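Local coordinates for protein fructose transport system repressor FruR (Pseudomonas putida, PDB 3O74) that probably binds specific DNA sites as a LacI-family repressor and activator of transcription, with fructose 1-phosphate as its preferred effector, at residues Thr2-Phe7 against Arg57-Leu62; Phe7-Leu12 against Ile37-Asp42; Ser46-Gln51 against Ser66-Glu71; Leu62-Cys67 against Arg90-Ala95; Pro84-Asp89 against His96-Ile101. All coordinates share one frame; numbering follows the deposited sequence. Where two conformers were deposited one is given.

Contact 1 of 5, residues Thr2-Phe7 against Arg57-Leu62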
# COMPACT_ATOMS: atom_id res chain seq x y z
N THR B 2 -20.58 19.32 2.43
CA THR B 2 -20.60 18.20 1.50
C THR B 2 -20.57 16.85 2.22
O THR B 2 -20.82 15.81 1.62
CB THR B 2 -19.40 18.26 0.54
OG1 THR B 2 -18.19 18.25 1.30
CG2 THR B 2 -19.45 19.52 -0.30
N ARG B 3 -20.26 16.90 3.51
CA ARG B 3 -20.05 15.69 4.30
C ARG B 3 -19.03 14.77 3.64
O ARG B 3 -19.18 13.54 3.64
CB ARG B 3 -21.36 14.96 4.54
CG ARG B 3 -22.37 15.81 5.27
CD ARG B 3 -23.43 14.97 5.92
NE ARG B 3 -24.40 15.80 6.62
CZ ARG B 3 -25.68 15.49 6.74
NH1 ARG B 3 -26.14 14.37 6.21
NH2 ARG B 3 -26.51 16.30 7.40
N THR B 4 -18.00 15.38 3.08
CA THR B 4 -16.86 14.64 2.56
C THR B 4 -15.60 15.25 3.14
O THR B 4 -15.53 16.46 3.38
CB THR B 4 -16.80 14.69 1.02
OG1 THR B 4 -16.56 16.03 0.59
CG2 THR B 4 -18.12 14.21 0.42
N LEU B 5 -14.61 14.40 3.39
CA LEU B 5 -13.33 14.85 3.88
C LEU B 5 -12.28 14.50 2.83
O LEU B 5 -12.39 13.48 2.15
CB LEU B 5 -13.00 14.14 5.19
CG LEU B 5 -14.12 14.10 6.24
CD1 LEU B 5 -13.79 13.14 7.37
CD2 LEU B 5 -14.40 15.50 6.77
N GLY B 6 -11.27 15.35 2.68
CA GLY B 6 -10.19 15.06 1.76
C GLY B 6 -8.93 14.63 2.49
O GLY B 6 -8.69 15.05 3.62
N PHE B 7 -8.12 13.80 1.84
CA PHE B 7 -6.83 13.40 2.38
C PHE B 7 -5.76 13.48 1.29
O PHE B 7 -5.81 12.72 0.32
CB PHE B 7 -6.90 11.99 2.98
CG PHE B 7 -5.64 11.57 3.71
CD1 PHE B 7 -4.69 12.51 4.10
CD2 PHE B 7 -5.42 10.24 4.03
CE1 PHE B 7 -3.54 12.12 4.79
CE2 PHE B 7 -4.28 9.85 4.71
CZ PHE B 7 -3.34 10.79 5.09
N ARG B 57 -13.99 21.34 -4.55
CA ARG B 57 -14.81 20.20 -4.15
C ARG B 57 -15.64 20.53 -2.91
O ARG B 57 -16.67 19.91 -2.65
CB ARG B 57 -13.93 18.99 -3.86
CG ARG B 57 -13.87 17.98 -4.98
CD ARG B 57 -13.65 18.65 -6.32
NE ARG B 57 -13.98 17.75 -7.42
CZ ARG B 57 -13.94 18.10 -8.70
NH1 ARG B 57 -13.57 19.32 -9.05
NH2 ARG B 57 -14.27 17.22 -9.64
N ARG B 58 -15.17 21.51 -2.15
CA ARG B 58 -15.83 21.94 -0.93
C ARG B 58 -15.88 20.85 0.15
O ARG B 58 -16.90 20.67 0.81
CB ARG B 58 -17.24 22.46 -1.22
CG ARG B 58 -17.32 23.97 -1.36
CD ARG B 58 -18.64 24.41 -1.98
NE ARG B 58 -18.79 23.92 -3.35
CZ ARG B 58 -19.59 22.91 -3.70
NH1 ARG B 58 -20.33 22.30 -2.78
NH2 ARG B 58 -19.66 22.53 -4.96
N CYS B 59 -14.77 20.13 0.35
CA CYS B 59 -14.70 19.15 1.42
C CYS B 59 -14.83 19.86 2.77
O CYS B 59 -14.38 20.99 2.92
CB CYS B 59 -13.40 18.35 1.35
SG CYS B 59 -13.25 17.31 -0.12
N ASP B 60 -15.45 19.19 3.74
CA ASP B 60 -15.70 19.80 5.04
C ASP B 60 -14.42 19.97 5.86
O ASP B 60 -14.31 20.87 6.70
CB ASP B 60 -16.72 18.97 5.83
CG ASP B 60 -18.09 18.98 5.19
OD1 ASP B 60 -18.29 19.76 4.23
OD2 ASP B 60 -18.97 18.22 5.65
N ALA B 61 -13.44 19.11 5.61
CA ALA B 61 -12.13 19.24 6.23
C ALA B 61 -11.09 18.55 5.37
O ALA B 61 -11.42 17.68 4.56
CB ALA B 61 -12.14 18.65 7.64
N LEU B 62 -9.83 18.95 5.54
CA LEU B 62 -8.75 18.39 4.73
C LEU B 62 -7.65 17.83 5.62
O LEU B 62 -7.07 18.55 6.44
CB LEU B 62 -8.19 19.46 3.79
CG LEU B 62 -7.02 19.11 2.88
CD1 LEU B 62 -7.37 17.95 1.94
CD2 LEU B 62 -6.61 20.34 2.08
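T2 and R3 both turn their backbone N-H groups onto the carboxylate of D60, just where the parallel strands 4-9 and 61-64 of a LacI-type, periplasmic-binding-protein-like domain start to pair. Hydrogen bonds do most of the work. T2 N points straight at D60 OD1 (2.9 Å, 177°), meeting it on the syn side; R3 N reaches D60 OD2 at 2.8 Å, but that bond is bent and weak. A donor at each oxygen, one of them weak, probably limits rotation of the carboxylate. The backbone of D60 joins in too, its N giving a bond to T4 O at 2.8 Å. T2 OG1 lies between its own backbone N and carbonyl carbon (chi1 58°), which brings it 2.8 Å from R58 O, above the carbonyl plane. T4 OG1 in turn donates to T2 OG1. R58 has positive phi and belongs to the Schellman motif that ends helix 44-56. Further along, regular pairing takes over, with G6 N bonded to A61 O at 3.0 Å.

Apolar packing splits between the two faces of the sheet. On one, L5 CD2 rests on A61 CB (4.0 Å), and both side chains touch I249 of helix 234-250. On the other, L62 lies against F54 of helix 44-56, and its CD1 comes back over the neighbouring strand to stand 3.6 Å from G6 O.

Contact 2 of 5, residues Phe7-Leu12 against Ile37-Asp42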
# COMPACT_ATOMS: atom_id res chain seq x y z
N PHE B 7 -8.12 13.80 1.84
CA PHE B 7 -6.83 13.40 2.38
C PHE B 7 -5.76 13.48 1.29
O PHE B 7 -5.81 12.72 0.32
CB PHE B 7 -6.90 11.99 2.98
CG PHE B 7 -5.64 11.57 3.71
CD1 PHE B 7 -4.69 12.51 4.10
CD2 PHE B 7 -5.42 10.24 4.03
CE1 PHE B 7 -3.54 12.12 4.79
CE2 PHE B 7 -4.28 9.85 4.71
CZ PHE B 7 -3.34 10.79 5.09
N ILE B 8 -4.83 14.40 1.44
CA ILE B 8 -3.69 14.50 0.54
C ILE B 8 -2.51 13.79 1.17
O ILE B 8 -2.03 14.19 2.23
CB ILE B 8 -3.29 15.96 0.30
CG1 ILE B 8 -4.40 16.71 -0.43
CG2 ILE B 8 -1.99 16.03 -0.49
CD1 ILE B 8 -4.10 18.19 -0.63
N LEU B 9 -2.04 12.73 0.53
CA LEU B 9 -0.88 12.00 1.03
C LEU B 9 0.22 11.93 -0.03
O LEU B 9 -0.04 12.12 -1.22
CB LEU B 9 -1.30 10.61 1.53
CG LEU B 9 -2.12 9.74 0.59
CD1 LEU B 9 -1.22 9.07 -0.44
CD2 LEU B 9 -2.91 8.69 1.36
N PRO B 10 1.46 11.68 0.41
CA PRO B 10 2.60 11.76 -0.52
C PRO B 10 2.74 10.55 -1.43
O PRO B 10 3.23 10.70 -2.55
CB PRO B 10 3.81 11.81 0.42
CG PRO B 10 3.26 12.13 1.77
CD PRO B 10 1.91 11.51 1.80
N ASP B 11 2.31 9.38 -0.98
CA ASP B 11 2.61 8.16 -1.71
C ASP B 11 1.61 7.05 -1.41
O ASP B 11 1.55 6.52 -0.30
CB ASP B 11 4.03 7.69 -1.37
CG ASP B 11 4.47 6.50 -2.21
OD1 ASP B 11 3.67 6.00 -3.03
OD2 ASP B 11 5.63 6.06 -2.04
N LEU B 12 0.83 6.71 -2.42
CA LEU B 12 -0.18 5.67 -2.30
C LEU B 12 0.43 4.30 -2.00
O LEU B 12 -0.23 3.44 -1.42
CB LEU B 12 -1.00 5.58 -3.59
CG LEU B 12 -1.93 6.76 -3.87
CD1 LEU B 12 -2.40 6.76 -5.31
CD2 LEU B 12 -3.10 6.73 -2.90
N ILE B 37 -9.45 10.52 -1.38
CA ILE B 37 -8.00 10.46 -1.25
C ILE B 37 -7.32 10.91 -2.54
O ILE B 37 -7.79 10.60 -3.65
CB ILE B 37 -7.56 9.04 -0.88
CG1 ILE B 37 -8.17 8.65 0.47
CG2 ILE B 37 -6.05 8.93 -0.86
CD1 ILE B 37 -8.10 7.16 0.77
N ALA B 38 -6.23 11.64 -2.39
CA ALA B 38 -5.45 12.08 -3.53
C ALA B 38 -3.97 12.03 -3.17
O ALA B 38 -3.61 12.23 -2.00
CB ALA B 38 -5.85 13.48 -3.95
N SER B 39 -3.13 11.78 -4.16
CA SER B 39 -1.70 11.65 -3.92
C SER B 39 -0.90 12.75 -4.62
O SER B 39 -1.08 12.99 -5.81
CB SER B 39 -1.19 10.27 -4.36
OG SER B 39 0.22 10.23 -4.32
N SER B 40 -0.03 13.40 -3.85
CA SER B 40 0.83 14.46 -4.36
C SER B 40 2.09 13.89 -4.99
O SER B 40 2.80 14.57 -5.73
CB SER B 40 1.24 15.38 -3.22
OG SER B 40 2.13 14.70 -2.35
N ASP B 41 2.38 12.63 -4.68
CA ASP B 41 3.62 12.01 -5.10
C ASP B 41 4.82 12.76 -4.53
O ASP B 41 5.91 12.75 -5.10
CB ASP B 41 3.71 11.96 -6.63
CG ASP B 41 4.03 10.57 -7.14
OD1 ASP B 41 5.22 10.22 -7.20
OD2 ASP B 41 3.08 9.83 -7.48
N ASP B 42 4.61 13.43 -3.39
CA ASP B 42 5.66 14.21 -2.74
C ASP B 42 6.20 15.33 -3.62
O ASP B 42 7.30 15.83 -3.39
CB ASP B 42 6.79 13.30 -2.25
CG ASP B 42 7.01 13.39 -0.74
OD1 ASP B 42 6.55 14.38 -0.14
OD2 ASP B 42 7.64 12.48 -0.16
O HOH W 1 1.44 8.09 -4.82
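L9 and I37 cross obliquely in the tight part of this contact, L9 CD2 lying 3.9 Å from I37 CG2. L9 CG, set between its backbone N and carbonyl carbon (chi1 52°), lies 3.9 Å from A38 O. Their backbones form a regular parallel ladder, F7 with I37, I8 with A38 and L9 with S39, tied by A38 N to F7 O (2.9 Å), L9 N to A38 O (3.0 Å) and S40 N to L9 O (2.9 Å). L12 folds back so that its CG sits 3.6 Å from S39 CB. P10 is closely packed too: D42 lays its carboxylate beside it, CG to CB 3.8 Å, while OD1 forms a salt bridge with R90. S39 OG and S40 OG each accept the backbone N two residues on, making consecutive ST turns.

The more open side holds D11, D41 and a water. L12 N donates to the water at 2.8 Å; its approach to S39 OG is very short and so doubtful. D11 OD1 accepts a hydrogen bond from E13 N and forms a salt bridge with K22 of the second subunit, and D41 OD2 bonds Q26 of that subunit.

The two strands belong to one beta-alpha-beta unit whose helix, 15-30, packs on F7 and I37 through A21. Helix 44-56 packs on I8 and A38, and strand 61-64 continues the sheet beyond strand 4-9.

Contact 3 of 5, residues Ser46-Gln51 against Ser66-Glu71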
# COMPACT_ATOMS: atom_id res chain seq x y z
N SER B 46 2.20 19.24 -7.57
CA SER B 46 1.05 18.35 -7.57
C SER B 46 0.18 18.62 -6.34
O SER B 46 -1.04 18.61 -6.43
CB SER B 46 1.51 16.89 -7.58
OG SER B 46 2.21 16.59 -8.77
N GLU B 47 0.82 18.86 -5.20
CA GLU B 47 0.07 19.11 -3.99
C GLU B 47 -0.75 20.39 -4.10
O GLU B 47 -1.89 20.45 -3.67
CB GLU B 47 0.97 19.19 -2.76
CG GLU B 47 0.22 19.52 -1.49
CD GLU B 47 1.05 19.31 -0.24
OE1 GLU B 47 2.07 18.59 -0.33
OE2 GLU B 47 0.69 19.85 0.82
N ARG B 48 -0.15 21.42 -4.69
CA ARG B 48 -0.85 22.68 -4.88
C ARG B 48 -2.05 22.51 -5.81
O ARG B 48 -3.09 23.13 -5.62
CB ARG B 48 0.09 23.77 -5.38
CG ARG B 48 1.17 24.14 -4.36
CD ARG B 48 1.89 25.43 -4.73
NE ARG B 48 3.04 25.67 -3.87
CZ ARG B 48 4.29 25.33 -4.18
NH1 ARG B 48 4.55 24.74 -5.34
NH2 ARG B 48 5.28 25.58 -3.33
N GLN B 49 -1.90 21.65 -6.82
CA GLN B 49 -3.02 21.30 -7.69
C GLN B 49 -4.14 20.62 -6.90
O GLN B 49 -5.32 20.86 -7.15
CB GLN B 49 -2.56 20.38 -8.82
CG GLN B 49 -1.63 21.03 -9.83
CD GLN B 49 -1.57 20.28 -11.15
OE1 GLN B 49 -1.37 19.06 -11.18
NE2 GLN B 49 -1.74 21.01 -12.25
N LEU B 50 -3.78 19.76 -5.95
CA LEU B 50 -4.77 19.06 -5.15
C LEU B 50 -5.46 19.99 -4.16
O LEU B 50 -6.64 19.82 -3.85
CB LEU B 50 -4.13 17.87 -4.42
CG LEU B 50 -3.64 16.75 -5.33
CD1 LEU B 50 -3.03 15.62 -4.53
CD2 LEU B 50 -4.78 16.24 -6.19
N GLN B 51 -4.72 20.99 -3.68
CA GLN B 51 -5.30 22.01 -2.82
C GLN B 51 -6.50 22.66 -3.49
O GLN B 51 -7.59 22.72 -2.92
CB GLN B 51 -4.27 23.10 -2.50
CG GLN B 51 -3.16 22.67 -1.57
CD GLN B 51 -2.25 23.82 -1.22
OE1 GLN B 51 -1.55 23.79 -0.21
NE2 GLN B 51 -2.25 24.85 -2.06
N SER B 66 1.93 16.97 4.10
CA SER B 66 2.40 17.93 3.11
C SER B 66 3.86 17.71 2.70
O SER B 66 4.65 17.16 3.46
CB SER B 66 2.21 19.35 3.65
OG SER B 66 2.56 20.32 2.68
N CYS B 67 4.19 18.16 1.50
CA CYS B 67 5.58 18.16 1.05
C CYS B 67 6.05 19.58 0.76
O CYS B 67 7.14 19.78 0.23
CB CYS B 67 5.76 17.27 -0.19
SG CYS B 67 4.97 17.89 -1.69
N LEU B 68 5.22 20.56 1.12
CA LEU B 68 5.52 21.97 0.85
C LEU B 68 6.54 22.56 1.84
O LEU B 68 6.72 22.03 2.94
CB LEU B 68 4.23 22.80 0.86
CG LEU B 68 3.12 22.42 -0.12
CD1 LEU B 68 1.94 23.38 0.01
CD2 LEU B 68 3.64 22.40 -1.55
N PRO B 69 7.22 23.64 1.43
CA PRO B 69 8.13 24.37 2.33
C PRO B 69 7.34 25.10 3.41
O PRO B 69 6.21 25.53 3.15
CB PRO B 69 8.80 25.38 1.40
CG PRO B 69 8.56 24.88 0.02
CD PRO B 69 7.25 24.18 0.06
N PRO B 70 7.93 25.27 4.60
CA PRO B 70 7.24 25.94 5.71
C PRO B 70 6.98 27.41 5.38
O PRO B 70 6.08 28.03 5.95
CB PRO B 70 8.24 25.83 6.86
CG PRO B 70 9.57 25.72 6.19
CD PRO B 70 9.32 24.92 4.94
N GLU B 71 7.78 27.95 4.46
CA GLU B 71 7.62 29.32 4.02
C GLU B 71 6.33 29.49 3.23
O GLU B 71 5.76 30.58 3.15
CB GLU B 71 8.81 29.72 3.14
CG GLU B 71 10.09 28.94 3.44
CD GLU B 71 10.61 28.21 2.22
OE1 GLU B 71 10.23 28.58 1.09
OE2 GLU B 71 11.40 27.26 2.39
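E47 reaches with its carboxylate to the turn made by S66 and C67. CG is anti to the backbone N (chi1 177°) and the chain is extended beyond it, carrying the group well out from helix 44-56. C67 N meets the syn lone pair of OE1 at 2.8 Å (162°), while S66 OG donates to OE2 at 2.7 Å, also from the syn side but 22° out of the carboxylate plane. Y75 OH is a further partner of OE2, so this buried carboxylate has several donors, which probably favours its charged form. S66 OG also accepts L68 N at 3.1 Å, closing an ST turn.

L68 is approached by three side chains. E47 meets it tip to tip, OE2 being 3.7 Å from L68 CG. Q51 does likewise, OE1 to L68 CD1 3.5 Å, with that oxygen bonded to S74 OG. R48 runs slantwise past L68 and places one guanidinium face over CD2, which lies 3.8 Å above the plane and toward the rim; R48 NE pairs with D72.

The contact thus joins helix 44-56, through E47, R48 and Q51, to the loop leading from strand 61-64 into helix 74-80, whose S74 and Y75 pack on L68.

Contact 4 of 5, residues Leu62-Cys67 against Arg90-Ala95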
# COMPACT_ATOMS: atom_id res chain seq x y z
N LEU B 62 -9.83 18.95 5.54
CA LEU B 62 -8.75 18.39 4.73
C LEU B 62 -7.65 17.83 5.62
O LEU B 62 -7.07 18.55 6.44
CB LEU B 62 -8.19 19.46 3.79
CG LEU B 62 -7.02 19.11 2.88
CD1 LEU B 62 -7.37 17.95 1.94
CD2 LEU B 62 -6.61 20.34 2.08
N PHE B 63 -7.39 16.54 5.48
CA PHE B 63 -6.24 15.91 6.10
C PHE B 63 -5.09 16.02 5.12
O PHE B 63 -5.28 15.87 3.91
CB PHE B 63 -6.51 14.44 6.41
CG PHE B 63 -7.67 14.21 7.33
CD1 PHE B 63 -7.57 14.52 8.68
CD2 PHE B 63 -8.86 13.68 6.85
CE1 PHE B 63 -8.65 14.30 9.53
CE2 PHE B 63 -9.93 13.46 7.69
CZ PHE B 63 -9.83 13.77 9.03
N VAL B 64 -3.88 16.26 5.63
CA VAL B 64 -2.75 16.40 4.72
C VAL B 64 -1.41 16.01 5.32
O VAL B 64 -1.08 16.40 6.44
CB VAL B 64 -2.68 17.84 4.12
CG1 VAL B 64 -2.55 18.88 5.22
CG2 VAL B 64 -1.54 17.96 3.13
N ALA B 65 -0.65 15.22 4.57
CA ALA B 65 0.76 14.99 4.84
C ALA B 65 1.51 15.75 3.76
O ALA B 65 1.69 15.26 2.65
CB ALA B 65 1.08 13.52 4.78
N SER B 66 1.93 16.97 4.10
CA SER B 66 2.40 17.93 3.11
C SER B 66 3.86 17.71 2.70
O SER B 66 4.65 17.16 3.46
CB SER B 66 2.21 19.35 3.65
OG SER B 66 2.56 20.32 2.68
N CYS B 67 4.19 18.16 1.50
CA CYS B 67 5.58 18.16 1.05
C CYS B 67 6.05 19.58 0.76
O CYS B 67 7.14 19.78 0.23
CB CYS B 67 5.76 17.27 -0.19
SG CYS B 67 4.97 17.89 -1.69
N ARG B 90 3.19 14.38 8.96
CA ARG B 90 4.08 15.52 8.79
C ARG B 90 3.42 16.78 9.34
O ARG B 90 2.42 17.24 8.81
CB ARG B 90 4.45 15.69 7.33
CG ARG B 90 5.08 14.47 6.70
CD ARG B 90 5.40 14.75 5.26
NE ARG B 90 5.97 13.59 4.57
CZ ARG B 90 6.29 13.60 3.29
NH1 ARG B 90 6.10 14.70 2.58
NH2 ARG B 90 6.80 12.52 2.71
N ARG B 91 4.00 17.34 10.39
CA ARG B 91 3.40 18.46 11.10
C ARG B 91 3.30 19.71 10.23
O ARG B 91 4.15 19.97 9.38
CB ARG B 91 4.21 18.79 12.36
CG ARG B 91 5.56 19.43 12.07
CD ARG B 91 6.11 20.12 13.31
NE ARG B 91 6.38 19.17 14.38
CZ ARG B 91 6.51 19.50 15.66
NH1 ARG B 91 6.38 20.77 16.03
NH2 ARG B 91 6.75 18.57 16.57
N LEU B 92 2.24 20.49 10.45
CA LEU B 92 2.21 21.85 9.95
C LEU B 92 2.52 22.80 11.12
O LEU B 92 2.67 22.35 12.26
CB LEU B 92 0.86 22.17 9.31
CG LEU B 92 0.55 21.45 7.99
CD1 LEU B 92 -0.89 21.67 7.54
CD2 LEU B 92 1.52 21.89 6.89
N ASP B 93 2.60 24.09 10.84
CA ASP B 93 3.00 25.09 11.83
C ASP B 93 2.21 24.95 13.14
O ASP B 93 1.00 25.13 13.17
CB ASP B 93 2.81 26.49 11.23
CG ASP B 93 3.23 27.60 12.17
OD1 ASP B 93 3.68 27.32 13.30
OD2 ASP B 93 3.11 28.78 11.76
N PRO B 94 2.91 24.63 14.24
CA PRO B 94 2.28 24.40 15.55
C PRO B 94 1.57 25.64 16.10
O PRO B 94 0.77 25.53 17.03
CB PRO B 94 3.46 24.01 16.44
CG PRO B 94 4.67 24.54 15.74
CD PRO B 94 4.37 24.45 14.29
N ALA B 95 1.85 26.80 15.52
CA ALA B 95 1.21 28.04 15.96
C ALA B 95 -0.14 28.28 15.28
O ALA B 95 -0.89 29.16 15.70
CB ALA B 95 2.14 29.23 15.72
O HOH W 2 1.40 17.98 6.55
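The R90 guanidinium meets S66 and C67 with its edge. S66 O lies only 7° out of the guanidinium plane and takes the hydrogen bond from NH1 at 3.0 Å; C67 CB is at the same edge, 3.8 Å from NH1. Seen from the acceptor things look different: the donor stands 47° above the carbonyl plane of S66, although the N-H itself points well at the oxygen (166°). The arginine chain is extended from CG to NE, and on the way CD passes 3.1 Å from the same S66 O.

All this happens at the C-terminal ends of parallel strands 61-64 and 85-88 in a Rossmann-like domain, the rim where LacI-family regulators bind their effectors. NH1 is shared with D42, and NE holds a glycerol that probably came from the crystallisation liquor, a position consistent with an effector pocket.

Where A65 and R90 bring the two backbones closest, a water links them. It donates to V64 O (2.9 Å) and R90 O (2.6 Å) and accepts from S66 N (2.7 Å), so one molecule ties three backbone groups together.

The remaining packing comes from L92, which also rests on A87 of strand 85-88. Its side chain crosses that of V64 at about a right angle. V64 CG1, between its backbone N and carbonyl carbon, touches L92 CD1 at 4.0 Å, while the other branch, L92 CD2, lies 4.2 Å from S66 CB.

Contact 5 of 5, residues Pro84-Asp89 against His96-Ile101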
# COMPACT_ATOMS: atom_id res chain seq x y z
N PRO B 84 -11.11 23.66 7.75
CA PRO B 84 -10.31 22.98 8.77
C PRO B 84 -9.22 22.14 8.13
O PRO B 84 -9.53 21.29 7.29
CB PRO B 84 -11.33 22.07 9.47
CG PRO B 84 -12.67 22.64 9.13
CD PRO B 84 -12.52 23.22 7.77
N VAL B 85 -7.97 22.36 8.52
CA VAL B 85 -6.85 21.60 7.99
C VAL B 85 -6.19 20.80 9.11
O VAL B 85 -5.72 21.38 10.09
CB VAL B 85 -5.81 22.51 7.31
CG1 VAL B 85 -4.62 21.70 6.83
CG2 VAL B 85 -6.44 23.28 6.16
N ILE B 86 -6.18 19.48 8.97
CA ILE B 86 -5.56 18.62 9.96
C ILE B 86 -4.35 17.93 9.36
O ILE B 86 -4.47 17.14 8.43
CB ILE B 86 -6.54 17.55 10.48
CG1 ILE B 86 -7.83 18.19 10.96
CG2 ILE B 86 -5.89 16.72 11.59
CD1 ILE B 86 -7.63 19.13 12.13
N ALA B 87 -3.16 18.24 9.89
CA ALA B 87 -1.94 17.60 9.41
C ALA B 87 -1.84 16.18 9.95
O ALA B 87 -2.24 15.90 11.07
CB ALA B 87 -0.71 18.42 9.81
N ILE B 88 -1.29 15.28 9.13
CA ILE B 88 -1.09 13.90 9.54
C ILE B 88 0.33 13.46 9.22
O ILE B 88 0.81 13.65 8.09
CB ILE B 88 -2.09 12.95 8.84
CG1 ILE B 88 -3.51 13.20 9.35
CG2 ILE B 88 -1.70 11.50 9.07
CD1 ILE B 88 -4.54 12.20 8.82
N ASP B 89 1.01 12.89 10.21
CA ASP B 89 2.37 12.36 10.05
C ASP B 89 3.42 13.46 9.89
O ASP B 89 4.42 13.48 10.60
CB ASP B 89 2.44 11.38 8.88
CG ASP B 89 3.77 10.65 8.81
OD1 ASP B 89 4.80 11.31 8.58
OD2 ASP B 89 3.78 9.41 8.98
N HIS B 96 -0.45 27.50 14.25
CA HIS B 96 -1.66 27.76 13.47
C HIS B 96 -2.48 26.53 13.10
O HIS B 96 -3.68 26.63 12.82
CB HIS B 96 -1.31 28.56 12.21
CG HIS B 96 -0.75 29.91 12.49
ND1 HIS B 96 -1.54 30.99 12.87
CD2 HIS B 96 0.52 30.39 12.47
CE1 HIS B 96 -0.79 32.05 13.05
NE2 HIS B 96 0.47 31.71 12.82
N PHE B 97 -1.85 25.36 13.09
CA PHE B 97 -2.51 24.14 12.63
C PHE B 97 -2.51 23.03 13.68
O PHE B 97 -1.60 22.93 14.50
CB PHE B 97 -1.86 23.61 11.35
CG PHE B 97 -1.90 24.58 10.21
CD1 PHE B 97 -0.82 25.40 9.93
CD2 PHE B 97 -3.02 24.67 9.40
CE1 PHE B 97 -0.86 26.29 8.87
CE2 PHE B 97 -3.07 25.56 8.34
CZ PHE B 97 -1.99 26.37 8.08
N CYS B 98 -3.54 22.21 13.64
CA CYS B 98 -3.59 20.98 14.41
C CYS B 98 -2.87 19.87 13.63
O CYS B 98 -3.17 19.65 12.46
CB CYS B 98 -5.05 20.59 14.65
SG CYS B 98 -5.30 19.04 15.50
N SER B 99 -1.92 19.19 14.27
CA SER B 99 -1.21 18.09 13.62
C SER B 99 -1.26 16.83 14.47
O SER B 99 -1.14 16.88 15.69
CB SER B 99 0.25 18.46 13.34
OG SER B 99 0.35 19.65 12.57
N VAL B 100 -1.45 15.69 13.82
CA VAL B 100 -1.34 14.41 14.51
C VAL B 100 -0.17 13.63 13.92
O VAL B 100 -0.17 13.31 12.73
CB VAL B 100 -2.63 13.58 14.41
CG1 VAL B 100 -2.52 12.31 15.25
CG2 VAL B 100 -3.83 14.40 14.85
N ILE B 101 0.81 13.31 14.75
CA ILE B 101 2.05 12.72 14.27
C ILE B 101 2.55 11.62 15.20
O ILE B 101 1.98 11.39 16.27
CB ILE B 101 3.16 13.78 14.12
CG1 ILE B 101 3.63 14.30 15.48
CG2 ILE B 101 2.68 14.94 13.26
CD1 ILE B 101 4.77 15.30 15.39
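A87 and S99 lie side by side on one face of the sheet, on neighbouring parallel strands 85-88 and 98-102 of this Rossmann-like domain, with no helix in the chain between them. The fit is close: A87 CB is 3.2 Å from S99 OG and 3.7 Å from S99 CB. S99 OG stands beside its own backbone N (chi1 -56°) and accepts L92 N from the connecting loop.

Around that pair runs the backbone ladder. A87 N bonds C98 O at 2.9 Å, V100 N returns to A87 O at 2.9 Å, and D89 N reaches V100 O at 2.8 Å. The middle bond is straight at the hydrogen (173°), yet its donor stands 36° above the carbonyl plane. On the opposite face of the sheet from A87 and S99, I86 CD1 touches C98 CB at 3.9 Å.

Toward the strand starts the ladder loosens, and Y254 OH spans the gap by bonding both V85 O and C98 N. F97 leans on V85, CD2 to CB 4.1 Å, against Y75 and Q79 of helix 74-80, while C98 and V100 pack on L244 of helix 234-250.

At the far end D89 turns to positive phi and gives a carboxylate oxygen, OD1, to a bound glycerol, and I101 CG2 lies 3.5 Å from D89 O.

How the contacts relate
Contacts 1, 2, 4 and 5 follow five parallel strands of the mixed sheet: 34-39, 4-9, 61-64, 85-88, 98-102. Contact 1, at the strand starts, shares F7 with contact 2 and L62 with contact 4. Contacts 4 and 5 are close neighbours, centres about 5 Å apart, probably bonded through V64 O and I88 N (2.9 Å). Contact 3 shares S66 and C67 with contact 4 and lies about 10 Å, centre to centre, from contacts 2 and 4, which the D42 OD1 to R90 NH1 salt bridge (2.8 Å) joins. Glycerol, probably from the crystallisation liquor, lies near contacts 2, 4 and 5, about 3 Å from the R90 and D89 side chains, consistent with an effector pocket.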